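Local coordinates for protein erythropoietin (Homo sapiens, PDB 1EER) that acts as a hormone that binds and dimerises the erythropoietin receptor, activating JAK2 and so controlling red-cell proliferation and differentiation, at residues A[15-26]-A[138-149]. The protein carries 5 engineered substitutions. Numbering follows the deposited sequence.
Sequences YLLEAKEAEKIT and FRKLFRVYSNFL. Engineered in segment 15-26: Lys24 (natural residue Asn).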
ATOM      1  N   TYR A  15      -4.460  -2.041  -2.438  1.00 15.68           N
ATOM      2  CA  TYR A  15      -4.300  -3.336  -3.083  1.00 20.76           C
ATOM      3  C   TYR A  15      -2.845  -3.804  -3.125  1.00 18.45           C
ATOM      4  O   TYR A  15      -2.560  -4.983  -2.922  1.00 17.63           O
ATOM      5  CB  TYR A  15      -4.908  -3.268  -4.487  1.00 17.80           C
ATOM      6  CG  TYR A  15      -6.355  -2.819  -4.450  1.00 22.76           C
ATOM      7  CD1 TYR A  15      -7.360  -3.679  -3.995  1.00 22.03           C
ATOM      8  CD2 TYR A  15      -6.716  -1.526  -4.828  1.00 24.03           C
ATOM      9  CE1 TYR A  15      -8.688  -3.262  -3.917  1.00 23.19           C
ATOM     10  CE2 TYR A  15      -8.040  -1.097  -4.756  1.00 19.88           C
ATOM     11  CZ  TYR A  15      -9.020  -1.970  -4.300  1.00 26.23           C
ATOM     12  OH  TYR A  15     -10.330  -1.554  -4.227  1.00 19.87           O
ATOM     13  N   LEU A  16      -1.927  -2.879  -3.373  1.00 18.85           N
ATOM     14  CA  LEU A  16      -0.515  -3.227  -3.420  1.00 20.34           C
ATOM     15  C   LEU A  16      -0.062  -3.798  -2.083  1.00 20.31           C
ATOM     16  O   LEU A  16       0.711  -4.755  -2.044  1.00 19.85           O
ATOM     17  CB  LEU A  16       0.329  -2.001  -3.778  1.00 20.22           C
ATOM     18  CG  LEU A  16       0.499  -1.713  -5.276  1.00 20.65           C
ATOM     19  CD1 LEU A  16      -0.847  -1.824  -6.022  1.00 16.54           C
ATOM     20  CD2 LEU A  16       1.096  -0.330  -5.438  1.00 17.03           C
ATOM     21  N   LEU A  17      -0.542  -3.222  -0.983  1.00 20.07           N
ATOM     22  CA  LEU A  17      -0.159  -3.715   0.337  1.00 16.74           C
ATOM     23  C   LEU A  17      -0.821  -5.060   0.623  1.00 17.65           C
ATOM     24  O   LEU A  17      -0.262  -5.900   1.321  1.00 17.72           O
ATOM     25  CB  LEU A  17      -0.523  -2.699   1.418  1.00 18.40           C
ATOM     26  CG  LEU A  17       0.214  -1.361   1.310  1.00 17.31           C
ATOM     27  CD1 LEU A  17      -0.343  -0.395   2.344  1.00 15.98           C
ATOM     28  CD2 LEU A  17       1.707  -1.575   1.505  1.00 18.96           C
ATOM     29  N   GLU A  18      -2.016  -5.266   0.082  1.00 18.94           N
ATOM     30  CA  GLU A  18      -2.707  -6.532   0.265  1.00 17.32           C
ATOM     31  C   GLU A  18      -1.876  -7.608  -0.423  1.00 16.38           C
ATOM     32  O   GLU A  18      -1.616  -8.666   0.153  1.00 17.19           O
ATOM     33  CB  GLU A  18      -4.086  -6.476  -0.390  1.00 21.91           C
ATOM     34  CG  GLU A  18      -5.247  -6.656   0.563  1.00 23.08           C
ATOM     35  CD  GLU A  18      -6.533  -6.058   0.026  1.00 22.58           C
ATOM     36  OE1 GLU A  18      -6.812  -6.223  -1.181  1.00 17.93           O
ATOM     37  OE2 GLU A  18      -7.262  -5.417   0.813  1.00 24.43           O
ATOM     38  N   ALA A  19      -1.465  -7.323  -1.658  1.00 16.37           N
ATOM     39  CA  ALA A  19      -0.674  -8.260  -2.449  1.00 18.33           C
ATOM     40  C   ALA A  19       0.665  -8.581  -1.783  1.00 21.30           C
ATOM     41  O   ALA A  19       1.139  -9.720  -1.844  1.00 19.31           O
ATOM     42  CB  ALA A  19      -0.450  -7.703  -3.852  1.00 14.50           C
ATOM     43  N   LYS A  20       1.266  -7.578  -1.140  1.00 21.56           N
ATOM     44  CA  LYS A  20       2.540  -7.755  -0.444  1.00 17.85           C
ATOM     45  C   LYS A  20       2.349  -8.766   0.680  1.00 17.33           C
ATOM     46  O   LYS A  20       3.164  -9.671   0.863  1.00 22.25           O
ATOM     47  CB  LYS A  20       3.010  -6.416   0.133  1.00 14.13           C
ATOM     48  CG  LYS A  20       4.344  -6.445   0.857  1.00 16.96           C
ATOM     49  CD  LYS A  20       4.889  -5.027   0.988  1.00 15.63           C
ATOM     50  CE  LYS A  20       5.810  -4.885   2.176  1.00 15.54           C
ATOM     51  NZ  LYS A  20       7.118  -5.555   1.949  1.00 22.00           N
ATOM     52  N   GLU A  21       1.255  -8.614   1.425  1.00 16.70           N
ATOM     53  CA  GLU A  21       0.966  -9.512   2.531  1.00 15.65           C
ATOM     54  C   GLU A  21       0.691 -10.913   1.994  1.00 11.86           C
ATOM     55  O   GLU A  21       1.116 -11.910   2.578  1.00 18.26           O
ATOM     56  CB  GLU A  21      -0.228  -8.989   3.338  1.00 15.52           C
ATOM     57  CG  GLU A  21      -0.594  -9.832   4.553  1.00 23.62           C
ATOM     58  CD  GLU A  21       0.507  -9.893   5.604  1.00 28.58           C
ATOM     59  OE1 GLU A  21       1.430  -9.053   5.550  1.00 33.67           O
ATOM     60  OE2 GLU A  21       0.448 -10.783   6.484  1.00 29.40           O
ATOM     61  N   ALA A  22      -0.007 -10.989   0.870  1.00 16.46           N
ATOM     62  CA  ALA A  22      -0.308 -12.281   0.269  1.00 17.13           C
ATOM     63  C   ALA A  22       1.020 -12.945  -0.094  1.00 22.71           C
ATOM     64  O   ALA A  22       1.291 -14.078   0.307  1.00 24.98           O
ATOM     65  CB  ALA A  22      -1.170 -12.093  -0.978  1.00 13.41           C
ATOM     66  N   GLU A  23       1.847 -12.228  -0.852  1.00 21.68           N
ATOM     67  CA  GLU A  23       3.146 -12.744  -1.266  1.00 19.85           C
ATOM     68  C   GLU A  23       3.993 -13.117  -0.047  1.00 23.40           C
ATOM     69  O   GLU A  23       4.562 -14.215   0.021  1.00 25.99           O
ATOM     70  CB  GLU A  23       3.872 -11.699  -2.126  1.00 22.78           C
ATOM     71  CG  GLU A  23       5.375 -11.911  -2.271  1.00 26.67           C
ATOM     72  CD  GLU A  23       6.158 -11.201  -1.175  1.00 35.45           C
ATOM     73  OE1 GLU A  23       6.056  -9.956  -1.088  1.00 34.86           O
ATOM     74  OE2 GLU A  23       6.868 -11.885  -0.398  1.00 31.57           O
ATOM     75  N   LYS A  24       4.067 -12.217   0.926  1.00 18.66           N
ATOM     76  CA  LYS A  24       4.862 -12.479   2.117  1.00 18.53           C
ATOM     77  C   LYS A  24       4.415 -13.742   2.842  1.00 22.61           C
ATOM     78  O   LYS A  24       5.237 -14.583   3.208  1.00 20.36           O
ATOM     79  CB  LYS A  24       4.803 -11.283   3.064  1.00 17.92           C
ATOM     80  CG  LYS A  24       5.566 -11.475   4.368  1.00 17.16           C
ATOM     81  CD  LYS A  24       5.154 -10.426   5.405  1.00 23.23           C
ATOM     82  CE  LYS A  24       4.053 -10.954   6.328  1.00 27.66           C
ATOM     83  NZ  LYS A  24       3.327  -9.865   7.044  1.00 27.19           N
ATOM     84  N   ILE A  25       3.109 -13.879   3.045  1.00 25.57           N
ATOM     85  CA  ILE A  25       2.562 -15.040   3.739  1.00 24.35           C
ATOM     86  C   ILE A  25       2.782 -16.367   2.983  1.00 25.21           C
ATOM     87  O   ILE A  25       2.978 -17.418   3.603  1.00 23.93           O
ATOM     88  CB  ILE A  25       1.048 -14.827   4.015  1.00 25.41           C
ATOM     89  CG1 ILE A  25       0.862 -13.673   5.012  1.00 25.62           C
ATOM     90  CG2 ILE A  25       0.414 -16.107   4.534  1.00 21.33           C
ATOM     91  CD1 ILE A  25       1.555 -13.874   6.351  1.00 22.17           C
ATOM     92  N   THR A  26       2.764 -16.331   1.652  1.00 27.63           N
ATOM     93  CA  THR A  26       2.966 -17.563   0.892  1.00 27.37           C
ATOM     94  C   THR A  26       4.430 -18.002   0.828  1.00 28.70           C
ATOM     95  O   THR A  26       4.749 -19.018   0.216  1.00 26.33           O
ATOM     96  CB  THR A  26       2.395 -17.476  -0.557  1.00 22.35           C
ATOM     97  OG1 THR A  26       2.486 -16.141  -1.058  1.00 18.75           O
ATOM     98  CG2 THR A  26       0.937 -17.900  -0.565  1.00 32.93           C
ATOM     99  N   PHE A 138       0.835 -21.543  -4.977  1.00 22.40           N
ATOM    100  CA  PHE A 138       0.141 -20.306  -4.662  1.00 21.40           C
ATOM    101  C   PHE A 138       1.171 -19.235  -4.380  1.00 23.03           C
ATOM    102  O   PHE A 138       0.904 -18.039  -4.521  1.00 24.07           O
ATOM    103  CB  PHE A 138      -0.769 -20.509  -3.452  1.00 23.21           C
ATOM    104  CG  PHE A 138      -2.128 -21.017  -3.812  1.00 25.65           C
ATOM    105  CD1 PHE A 138      -3.120 -20.137  -4.236  1.00 25.18           C
ATOM    106  CD2 PHE A 138      -2.402 -22.381  -3.783  1.00 25.59           C
ATOM    107  CE1 PHE A 138      -4.367 -20.611  -4.634  1.00 22.60           C
ATOM    108  CE2 PHE A 138      -3.645 -22.864  -4.178  1.00 30.13           C
ATOM    109  CZ  PHE A 138      -4.629 -21.977  -4.605  1.00 25.47           C
ATOM    110  N   ARG A 139       2.358 -19.686  -3.985  1.00 27.54           N
ATOM    111  CA  ARG A 139       3.473 -18.800  -3.678  1.00 24.58           C
ATOM    112  C   ARG A 139       3.869 -18.001  -4.911  1.00 19.76           C
ATOM    113  O   ARG A 139       3.984 -16.779  -4.844  1.00 24.57           O
ATOM    114  CB  ARG A 139       4.681 -19.606  -3.176  1.00 24.44           C
ATOM    115  CG  ARG A 139       5.846 -18.731  -2.717  1.00 22.05           C
ATOM    116  CD  ARG A 139       7.104 -19.539  -2.476  1.00 20.57           C
ATOM    117  NE  ARG A 139       7.048 -20.833  -3.142  1.00 30.09           N
ATOM    118  CZ  ARG A 139       7.282 -21.993  -2.538  1.00 31.67           C
ATOM    119  NH1 ARG A 139       7.595 -22.023  -1.243  1.00 36.24           N
ATOM    120  NH2 ARG A 139       7.199 -23.124  -3.228  1.00 27.72           N
ATOM    121  N   LYS A 140       4.072 -18.682  -6.040  1.00 17.80           N
ATOM    122  CA  LYS A 140       4.446 -17.971  -7.250  1.00 14.81           C
ATOM    123  C   LYS A 140       3.281 -17.132  -7.743  1.00 18.77           C
ATOM    124  O   LYS A 140       3.477 -16.034  -8.250  1.00 23.24           O
ATOM    125  CB  LYS A 140       4.893 -18.929  -8.354  1.00 16.09           C
ATOM    126  CG  LYS A 140       5.527 -18.180  -9.520  1.00 16.78           C
ATOM    127  CD  LYS A 140       6.177 -19.083 -10.554  1.00 16.51           C
ATOM    128  CE  LYS A 140       6.253 -18.358 -11.889  1.00 19.33           C
ATOM    129  NZ  LYS A 140       7.212 -18.971 -12.843  1.00 16.58           N
ATOM    130  N   LEU A 141       2.063 -17.646  -7.587  1.00 24.06           N
ATOM    131  CA  LEU A 141       0.865 -16.923  -8.013  1.00 19.06           C
ATOM    132  C   LEU A 141       0.785 -15.581  -7.287  1.00 11.16           C
ATOM    133  O   LEU A 141       0.600 -14.541  -7.897  1.00 15.17           O
ATOM    134  CB  LEU A 141      -0.392 -17.764  -7.713  1.00 22.65           C
ATOM    135  CG  LEU A 141      -1.788 -17.263  -8.121  1.00 20.95           C
ATOM    136  CD1 LEU A 141      -1.777 -16.721  -9.543  1.00 20.46           C
ATOM    137  CD2 LEU A 141      -2.782 -18.407  -8.011  1.00 18.89           C
ATOM    138  N   PHE A 142       0.934 -15.615  -5.974  1.00 13.39           N
ATOM    139  CA  PHE A 142       0.864 -14.400  -5.191  1.00 18.57           C
ATOM    140  C   PHE A 142       2.057 -13.472  -5.377  1.00 20.44           C
ATOM    141  O   PHE A 142       1.901 -12.253  -5.311  1.00 22.27           O
ATOM    142  CB  PHE A 142       0.671 -14.752  -3.721  1.00 18.99           C
ATOM    143  CG  PHE A 142      -0.752 -15.067  -3.370  1.00 19.67           C
ATOM    144  CD1 PHE A 142      -1.758 -14.133  -3.601  1.00 22.45           C
ATOM    145  CD2 PHE A 142      -1.097 -16.304  -2.844  1.00 23.12           C
ATOM    146  CE1 PHE A 142      -3.100 -14.431  -3.315  1.00 25.80           C
ATOM    147  CE2 PHE A 142      -2.439 -16.614  -2.551  1.00 23.78           C
ATOM    148  CZ  PHE A 142      -3.438 -15.676  -2.790  1.00 19.00           C
ATOM    149  N   ARG A 143       3.242 -14.034  -5.605  1.00 20.06           N
ATOM    150  CA  ARG A 143       4.425 -13.210  -5.823  1.00 18.93           C
ATOM    151  C   ARG A 143       4.226 -12.450  -7.135  1.00 15.22           C
ATOM    152  O   ARG A 143       4.572 -11.273  -7.250  1.00 15.68           O
ATOM    153  CB  ARG A 143       5.681 -14.083  -5.900  1.00 20.63           C
ATOM    154  CG  ARG A 143       6.947 -13.318  -6.294  1.00 23.65           C
ATOM    155  CD  ARG A 143       8.186 -14.214  -6.247  1.00 26.77           C
ATOM    156  NE  ARG A 143       8.182 -15.259  -7.273  1.00 16.19           N
ATOM    157  CZ  ARG A 143       8.152 -16.562  -7.005  1.00 16.00           C
ATOM    158  NH1 ARG A 143       8.122 -16.975  -5.748  1.00 14.68           N
ATOM    159  NH2 ARG A 143       8.167 -17.452  -7.994  1.00 15.67           N
ATOM    160  N   VAL A 144       3.650 -13.127  -8.121  1.00 11.28           N
ATOM    161  CA  VAL A 144       3.384 -12.517  -9.424  1.00 14.01           C
ATOM    162  C   VAL A 144       2.304 -11.428  -9.263  1.00 17.72           C
ATOM    163  O   VAL A 144       2.375 -10.360  -9.883  1.00 18.62           O
ATOM    164  CB  VAL A 144       2.891 -13.600 -10.452  1.00 16.26           C
ATOM    165  CG1 VAL A 144       2.174 -12.943 -11.624  1.00 13.39           C
ATOM    166  CG2 VAL A 144       4.064 -14.432 -10.950  1.00 12.60           C
ATOM    167  N   TYR A 145       1.304 -11.721  -8.434  1.00 16.61           N
ATOM    168  CA  TYR A 145       0.208 -10.799  -8.166  1.00 15.75           C
ATOM    169  C   TYR A 145       0.787  -9.486  -7.644  1.00 18.30           C
ATOM    170  O   TYR A 145       0.443  -8.416  -8.140  1.00 19.68           O
ATOM    171  CB  TYR A 145      -0.747 -11.419  -7.131  1.00 15.39           C
ATOM    172  CG  TYR A 145      -1.837 -10.503  -6.608  1.00 10.82           C
ATOM    173  CD1 TYR A 145      -2.660  -9.792  -7.480  1.00 16.53           C
ATOM    174  CD2 TYR A 145      -2.079 -10.393  -5.239  1.00 15.25           C
ATOM    175  CE1 TYR A 145      -3.707  -8.994  -7.004  1.00 18.81           C
ATOM    176  CE2 TYR A 145      -3.125  -9.595  -4.746  1.00 20.64           C
ATOM    177  CZ  TYR A 145      -3.935  -8.899  -5.637  1.00 21.47           C
ATOM    178  OH  TYR A 145      -4.961  -8.109  -5.166  1.00 19.58           O
ATOM    179  N   SER A 146       1.677  -9.580  -6.655  1.00 21.35           N
ATOM    180  CA  SER A 146       2.324  -8.401  -6.061  1.00 20.60           C
ATOM    181  C   SER A 146       3.270  -7.687  -7.038  1.00 17.47           C
ATOM    182  O   SER A 146       3.207  -6.468  -7.185  1.00 16.81           O
ATOM    183  CB  SER A 146       3.102  -8.808  -4.799  1.00 13.83           C
ATOM    184  OG  SER A 146       3.787  -7.704  -4.232  1.00 19.24           O
ATOM    185  N   ASN A 147       4.140  -8.443  -7.706  1.00 16.12           N
ATOM    186  CA  ASN A 147       5.084  -7.849  -8.646  1.00 17.15           C
ATOM    187  C   ASN A 147       4.373  -7.124  -9.781  1.00 16.24           C
ATOM    188  O   ASN A 147       4.850  -6.090 -10.258  1.00 14.90           O
ATOM    189  CB  ASN A 147       6.022  -8.921  -9.222  1.00 19.98           C
ATOM    190  CG  ASN A 147       7.258  -9.148  -8.359  1.00 17.62           C
ATOM    191  OD1 ASN A 147       7.576  -8.349  -7.484  1.00 20.20           O
ATOM    192  ND2 ASN A 147       7.957 -10.243  -8.609  1.00 13.96           N
ATOM    193  N   PHE A 148       3.229  -7.660 -10.213  1.00 16.27           N
ATOM    194  CA  PHE A 148       2.469  -7.027 -11.296  1.00 14.94           C
ATOM    195  C   PHE A 148       1.814  -5.700 -10.888  1.00 12.96           C
ATOM    196  O   PHE A 148       1.936  -4.685 -11.590  1.00 14.23           O
ATOM    197  CB  PHE A 148       1.384  -7.971 -11.823  1.00 15.77           C
ATOM    198  CG  PHE A 148       0.760  -7.507 -13.112  1.00 18.80           C
ATOM    199  CD1 PHE A 148      -0.279  -6.584 -13.104  1.00 18.91           C
ATOM    200  CD2 PHE A 148       1.221  -7.985 -14.337  1.00 23.93           C
ATOM    201  CE1 PHE A 148      -0.853  -6.142 -14.292  1.00 20.84           C
ATOM    202  CE2 PHE A 148       0.655  -7.549 -15.534  1.00 22.54           C
ATOM    203  CZ  PHE A 148      -0.385  -6.626 -15.512  1.00 23.85           C
ATOM    204  N   LEU A 149       1.113  -5.710  -9.760  1.00 15.64           N
ATOM    205  CA  LEU A 149       0.430  -4.508  -9.290  1.00 17.99           C
ATOM    206  C   LEU A 149       1.419  -3.425  -8.870  1.00 19.94           C
ATOM    207  O   LEU A 149       1.245  -2.246  -9.190  1.00 17.74           O
ATOM    208  CB  LEU A 149      -0.491  -4.826  -8.100  1.00 20.63           C
ATOM    209  CG  LEU A 149      -1.479  -5.996  -8.130  1.00 19.40           C
ATOM    210  CD1 LEU A 149      -2.283  -5.978  -6.846  1.00 21.27           C
ATOM    211  CD2 LEU A 149      -2.381  -5.909  -9.336  1.00 16.62           C
TER
HETATM  212  O   HOH W   1       3.104  -5.061  -3.449  1.00 16.96           O
HETATM  213  O   HOH W   2      -5.748  -8.401  -2.885  1.00 19.59           O
HETATM  214  O   HOH W   3       4.977 -15.558  -2.573  1.00 15.41           O
HETATM  215  O   HOH W   4       6.069  -8.288  -3.278  1.00 21.52           O
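Ala19 packs against Tyr145 and Ser146 where the first and last long helices of the four-helix cytokine bundle, 9-25 and 138-161, run antiparallel. The segment axes come within 7.9 Å at an angle of 153°. Small residues allow this closeness: the CA atoms of Ala19 and Ser146 are 4.7 Å apart.

The apolar contacts follow the helix turns. Ala19 CB lies 3.4 Å from Tyr145 CE2 and also touches Leu149 CD1. One turn on, Ala22 CB meets Phe142 CD1, while Thr26 CG2 reaches CD2 of the same ring. Phe142 has CG anti to its carbonyl carbon (chi1 -81°), which brings the ring against both methyls and on to His94 of helix 91-111. At the other end Leu16 CD1 rests on Leu149 CB at 3.7 Å. Glu23 CG packs over Arg143 CA, but the Arg143 guanidinium pairs with an acidic side chain of another protein chain.

No direct hydrogen bond joins the segments; waters bridge them instead. One donates to both Glu23 O and Arg139 O. Another, in the plane of the Tyr145 ring, donates to Glu18 OE1; it lies unusually close to Tyr145 OH (2.4 Å), so this link is less certain. Ser146 OG, anti to its backbone N (chi1 177°), lies near two waters: one donates to Leu16 O at 2.8 Å, the other to Glu23 OE1, and the latter is also close to Ser146 OG (2.5 Å).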